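Local coordinates for response regulator receiver protein (Paraburkholderia phymatum, PDB 5TE9) that probably acts as a receiver domain in two-component signalling, accepting a phosphoryl group from a partner kinase and passing the signal on, at residues A49-G52 / V53-M56; F136-V139 / V140-S144. One frame throughout, in Å; residues are numbered along the deposited sequence.

Contact 1: residues A49-G52 / V53-M56; sequences AGDG and VAAM
D51 meets A54 through one oxygen of its carboxylate: the backbone N-H of A54 points at OD1 with 2.9 Å between A54 N and D51 OD1, the bond is close to straight at 165°, and the donor arrives nearly in line with the C-O bond. This is an N-cap. The cap depends on the side chain of D51 folding back over its own backbone, with CG lodged between the backbone N and the carbonyl carbon (chi1 58°), a rotation that swings OD1 over the first turn of helix 52-60. V53 N lies 3.1 Å from D51 OD1. Aspartate suits the place because its short arm brings an oxygen to just this spot.

Just behind the cap the regular helix ladder begins. A55 N donates to D51 O over 3.0 Å, and M56 N donates to G52 O, also over 3.0 Å. D51 therefore accepts from the first turn with both a side-chain and a main-chain oxygen. Small residues line the inner side: A49 CB, at the end of strand 46-49, rests 4.1 Å from A54 CB and 4.2 Å from A55 CB, and comes to 3.8 Å from A55 N, a close, buried approach that a methyl suits. Further out, A49 is hydrogen-bonded to L22 and E24 in the neighbouring strand and the loop after it, while M56 reaches V88 and E91 of helix 85-94. The carboxylate thus sits where the helix dipole is positive, an arrangement that would be expected to stabilise its negative charge and the helix start together.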
ATOM      1  N   ALA A  49      17.207  12.514  -6.714  1.00 43.23           N
ATOM      2  CA  ALA A  49      18.267  13.500  -6.851  1.00 46.32           C
ATOM      3  C   ALA A  49      19.359  13.140  -5.857  1.00 55.07           C
ATOM      4  O   ALA A  49      19.063  12.835  -4.694  1.00 53.02           O
ATOM      5  CB  ALA A  49      17.748  14.918  -6.605  1.00 46.78           C
ATOM      6  N   GLY A  50      20.610  13.151  -6.314  1.00 50.19           N
ATOM      7  CA  GLY A  50      21.729  12.717  -5.510  1.00 51.61           C
ATOM      8  C   GLY A  50      22.446  13.804  -4.739  1.00 61.69           C
ATOM      9  O   GLY A  50      23.403  13.509  -4.019  1.00 63.63           O
ATOM     10  N   ASP A  51      22.021  15.058  -4.871  1.00 54.50           N
ATOM     11  CA  ASP A  51      22.597  16.157  -4.108  1.00 58.87           C
ATOM     12  C   ASP A  51      21.603  17.310  -4.109  1.00 56.44           C
ATOM     13  O   ASP A  51      20.619  17.311  -4.855  1.00 54.47           O
ATOM     14  CB  ASP A  51      23.966  16.592  -4.664  1.00 61.72           C
ATOM     15  CG  ASP A  51      23.909  17.014  -6.115  1.00 66.01           C
ATOM     16  OD1 ASP A  51      23.267  18.037  -6.422  1.00 66.30           O
ATOM     17  OD2 ASP A  51      24.526  16.327  -6.957  1.00 73.00           O
ATOM     18  N   GLY A  52      21.890  18.304  -3.263  1.00 59.06           N
ATOM     19  CA  GLY A  52      20.957  19.402  -3.072  1.00 59.73           C
ATOM     20  C   GLY A  52      20.751  20.244  -4.316  1.00 63.83           C
ATOM     21  O   GLY A  52      19.631  20.665  -4.607  1.00 63.80           O
ATOM     22  N   VAL A  53      21.827  20.489  -5.075  1.00 63.56           N
ATOM     23  CA  VAL A  53      21.730  21.300  -6.287  1.00 66.36           C
ATOM     24  C   VAL A  53      20.808  20.641  -7.307  1.00 68.30           C
ATOM     25  O   VAL A  53      19.993  21.309  -7.954  1.00 70.74           O
ATOM     26  CB  VAL A  53      23.130  21.551  -6.874  1.00 71.25           C
ATOM     27  CG1 VAL A  53      23.020  22.346  -8.150  1.00 74.68           C
ATOM     28  CG2 VAL A  53      24.009  22.271  -5.862  1.00 74.19           C
ATOM     29  N   ALA A  54      20.920  19.323  -7.471  1.00 61.72           N
ATOM     30  CA  ALA A  54      19.993  18.634  -8.359  1.00 63.70           C
ATOM     31  C   ALA A  54      18.572  18.654  -7.809  1.00 63.17           C
ATOM     32  O   ALA A  54      17.613  18.697  -8.589  1.00 62.61           O
ATOM     33  CB  ALA A  54      20.457  17.194  -8.601  1.00 58.43           C
ATOM     34  N   ALA A  55      18.416  18.631  -6.482  1.00 64.18           N
ATOM     35  CA  ALA A  55      17.076  18.632  -5.891  1.00 60.92           C
ATOM     36  C   ALA A  55      16.352  19.938  -6.186  1.00 59.01           C
ATOM     37  O   ALA A  55      15.178  19.940  -6.571  1.00 57.52           O
ATOM     38  CB  ALA A  55      17.159  18.392  -4.384  1.00 57.05           C
ATOM     39  N   MET A  56      17.043  21.060  -6.027  1.00 62.77           N
ATOM     40  CA  MET A  56      16.438  22.338  -6.380  1.00 69.99           C
ATOM     41  C   MET A  56      16.237  22.473  -7.886  1.00 72.66           C
ATOM     42  O   MET A  56      15.288  23.130  -8.324  1.00 75.23           O
ATOM     43  CB  MET A  56      17.297  23.483  -5.845  1.00 70.59           C
ATOM     44  CG  MET A  56      17.484  23.423  -4.345  1.00 67.73           C
ATOM     45  SD  MET A  56      15.903  23.227  -3.494  1.00 60.79           S
ATOM     46  CE  MET A  56      15.085  24.755  -3.967  1.00 59.75           C
TER

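Contact 2: residues F136-V139 / V140-S144; sequences FVEV and VRRIS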
ATOM      1  N   PHE A 136       8.438   3.120   4.485  1.00 42.03           N
ATOM      2  CA  PHE A 136       7.596   3.938   3.624  1.00 40.10           C
ATOM      3  C   PHE A 136       6.137   3.817   4.022  1.00 43.69           C
ATOM      4  O   PHE A 136       5.379   4.792   3.938  1.00 46.03           O
ATOM      5  CB  PHE A 136       7.770   3.551   2.168  1.00 40.84           C
ATOM      6  CG  PHE A 136       6.916   4.351   1.232  1.00 42.64           C
ATOM      7  CD1 PHE A 136       7.299   5.623   0.835  1.00 48.43           C
ATOM      8  CD2 PHE A 136       5.731   3.840   0.753  1.00 41.84           C
ATOM      9  CE1 PHE A 136       6.515   6.369  -0.036  1.00 44.99           C
ATOM     10  CE2 PHE A 136       4.951   4.580  -0.114  1.00 43.45           C
ATOM     11  CZ  PHE A 136       5.348   5.842  -0.516  1.00 38.50           C
ATOM     12  N   VAL A 137       5.722   2.633   4.466  1.00 38.52           N
ATOM     13  CA  VAL A 137       4.351   2.492   4.930  1.00 38.54           C
ATOM     14  C   VAL A 137       4.130   3.365   6.163  1.00 44.72           C
ATOM     15  O   VAL A 137       3.102   4.039   6.283  1.00 49.73           O
ATOM     16  CB  VAL A 137       4.020   1.007   5.178  1.00 43.49           C
ATOM     17  CG1 VAL A 137       2.849   0.857   6.134  1.00 43.24           C
ATOM     18  CG2 VAL A 137       3.722   0.317   3.846  1.00 41.62           C
ATOM     19  N   GLU A 138       5.121   3.430   7.057  1.00 46.11           N
ATOM     20  CA  GLU A 138       4.994   4.293   8.225  1.00 55.22           C
ATOM     21  C   GLU A 138       4.952   5.765   7.830  1.00 54.61           C
ATOM     22  O   GLU A 138       4.185   6.541   8.407  1.00 54.91           O
ATOM     23  CB  GLU A 138       6.122   4.021   9.214  1.00 65.10           C
ATOM     24  CG  GLU A 138       5.738   2.954  10.240  1.00 77.41           C
ATOM     25  CD  GLU A 138       4.555   3.377  11.133  1.00 82.06           C
ATOM     26  OE1 GLU A 138       4.534   4.527  11.622  1.00 83.70           O
ATOM     27  OE2 GLU A 138       3.635   2.559  11.347  1.00 81.92           O
ATOM     28  N   VAL A 139       5.741   6.170   6.837  1.00 51.38           N
ATOM     29  CA  VAL A 139       5.624   7.538   6.332  1.00 48.14           C
ATOM     30  C   VAL A 139       4.180   7.832   5.961  1.00 45.25           C
ATOM     31  O   VAL A 139       3.589   8.824   6.403  1.00 51.24           O
ATOM     32  CB  VAL A 139       6.557   7.759   5.128  1.00 45.59           C
ATOM     33  CG1 VAL A 139       6.268   9.106   4.489  1.00 47.01           C
ATOM     34  CG2 VAL A 139       7.991   7.699   5.557  1.00 50.81           C
ATOM     35  N   VAL A 140       3.592   6.959   5.146  1.00 41.97           N
ATOM     36  CA  VAL A 140       2.218   7.154   4.709  1.00 39.97           C
ATOM     37  C   VAL A 140       1.286   7.259   5.919  1.00 45.03           C
ATOM     38  O   VAL A 140       0.388   8.110   5.954  1.00 47.85           O
ATOM     39  CB  VAL A 140       1.823   6.017   3.744  1.00 44.16           C
ATOM     40  CG1 VAL A 140       0.312   5.948   3.552  1.00 40.29           C
ATOM     41  CG2 VAL A 140       2.548   6.208   2.393  1.00 36.60           C
ATOM     42  N   ARG A 141       1.520   6.438   6.951  1.00 42.83           N
ATOM     43  CA  ARG A 141       0.689   6.503   8.146  1.00 59.22           C
ATOM     44  C   ARG A 141       0.822   7.850   8.840  1.00 60.95           C
ATOM     45  O   ARG A 141      -0.174   8.418   9.299  1.00 69.16           O
ATOM     46  CB  ARG A 141       1.060   5.381   9.113  1.00 65.32           C
ATOM     47  CG  ARG A 141       0.613   4.010   8.686  1.00 64.69           C
ATOM     48  CD  ARG A 141       0.928   2.982   9.758  1.00 60.68           C
ATOM     49  NE  ARG A 141       0.122   3.156  10.961  1.00 58.47           N
ATOM     50  CZ  ARG A 141       0.598   3.604  12.114  1.00 63.20           C
ATOM     51  NH1 ARG A 141       1.870   3.937  12.213  1.00 61.20           N
ATOM     52  NH2 ARG A 141      -0.198   3.719  13.171  1.00 70.15           N
ATOM     53  N   ARG A 142       2.046   8.379   8.923  1.00 61.27           N
ATOM     54  CA  ARG A 142       2.322   9.584   9.693  1.00 63.94           C
ATOM     55  C   ARG A 142       1.817  10.853   9.021  1.00 67.78           C
ATOM     56  O   ARG A 142       1.840  11.915   9.652  1.00 74.53           O
ATOM     57  CB  ARG A 142       3.827   9.718   9.941  1.00 59.45           C
ATOM     58  CG  ARG A 142       4.476   8.501  10.565  1.00 57.73           C
ATOM     59  CD  ARG A 142       4.998   8.790  11.931  1.00 59.74           C
ATOM     60  NE  ARG A 142       5.936   7.783  12.402  1.00 59.84           N
ATOM     61  CZ  ARG A 142       7.249   7.855  12.210  1.00 62.81           C
ATOM     62  NH1 ARG A 142       7.757   8.875  11.542  1.00 66.78           N
ATOM     63  NH2 ARG A 142       8.053   6.914  12.688  1.00 62.44           N
ATOM     64  N   ILE A 143       1.370  10.776   7.773  1.00 52.02           N
ATOM     65  CA  ILE A 143       1.012  11.949   6.993  1.00 53.39           C
ATOM     66  C   ILE A 143      -0.478  11.891   6.730  1.00 53.65           C
ATOM     67  O   ILE A 143      -0.954  10.996   6.020  1.00 55.35           O
ATOM     68  CB  ILE A 143       1.819  12.028   5.689  1.00 58.98           C
ATOM     69  CG1 ILE A 143       3.294  12.261   6.023  1.00 59.87           C
ATOM     70  CG2 ILE A 143       1.290  13.131   4.791  1.00 56.78           C
ATOM     71  CD1 ILE A 143       4.162  12.421   4.835  1.00 50.77           C
ATOM     72  N   SER A 144      -1.200  12.874   7.273  1.00 58.16           N
ATOM     73  CA  SER A 144      -2.653  12.790   7.397  1.00 66.31           C
ATOM     74  C   SER A 144      -3.331  12.564   6.049  1.00 65.43           C
ATOM     75  O   SER A 144      -4.206  11.703   5.922  1.00 69.76           O
ATOM     76  CB  SER A 144      -3.195  14.058   8.061  1.00 66.18           C
ATOM     77  OG  SER A 144      -2.306  14.525   9.055  1.00 69.01           O
TER
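The last turns of helix 133-142 join an apolar face, turned partly to its own domain (V104, I127, F148) and partly to the second subunit, to a charged side. On that side E138 and R141 run alongside each other, pointing the same way, and form a salt bridge between E138 OE2 and R141 NH1. The modelled separation is very short, so its length is doubtful. The carboxylate and guanidinium planes are turned 50° apart. E138 OE1 also makes a long salt bridge to R142 NE, at 3.6 Å. The E138 chain, bent at chi2 (-63°), curls back to set its carboxylate between the two arginines. Both arginines bond farther afield: R142 NH1 to Y126 O in strand 126-128, and R141 NE to Y39 O of the second subunit.

On the apolar face, V140 CG2 lies over one face of the F136 ring, a CH-pi contact with CG2 4.3 Å from the ring centroid. F136 CG stands anti to its backbone N (chi1 179°), which leans the ring toward the next turn, where that methyl lies. Beside it V139 CG1 and I143 CD1, the latter just past the helix end, lie 3.9 Å apart, compact branched chains packed on V104 of strand 103-107. Bonds such as V140 N to F136 O, 3.1 Å, are the i to i+4 pattern of an alpha-helix, made amphipathic by these two sides: the final helix of a CheY-like receiver fold.

Overall arrangement
Contact 1 comes first along the chain, at the passage from strand 46-49 into helix 52-60; contact 2 follows much later, at the end of helix 133-142. Their centres lie 24 Å apart, on opposite sides of the chain's centre, and their nearest atoms about 14 Å, so they do not touch. What they share is the parallel sheet of strand order 2-1-3-4-5: contact 1 belongs to the edge strand 46-49, while contact 2 packs on strand 126-128 at the other edge and on its neighbour 103-107. The first caps the start of a helix and touches no other chain, whereas the second lies on the surface that meets the second subunit of this crystal assembly.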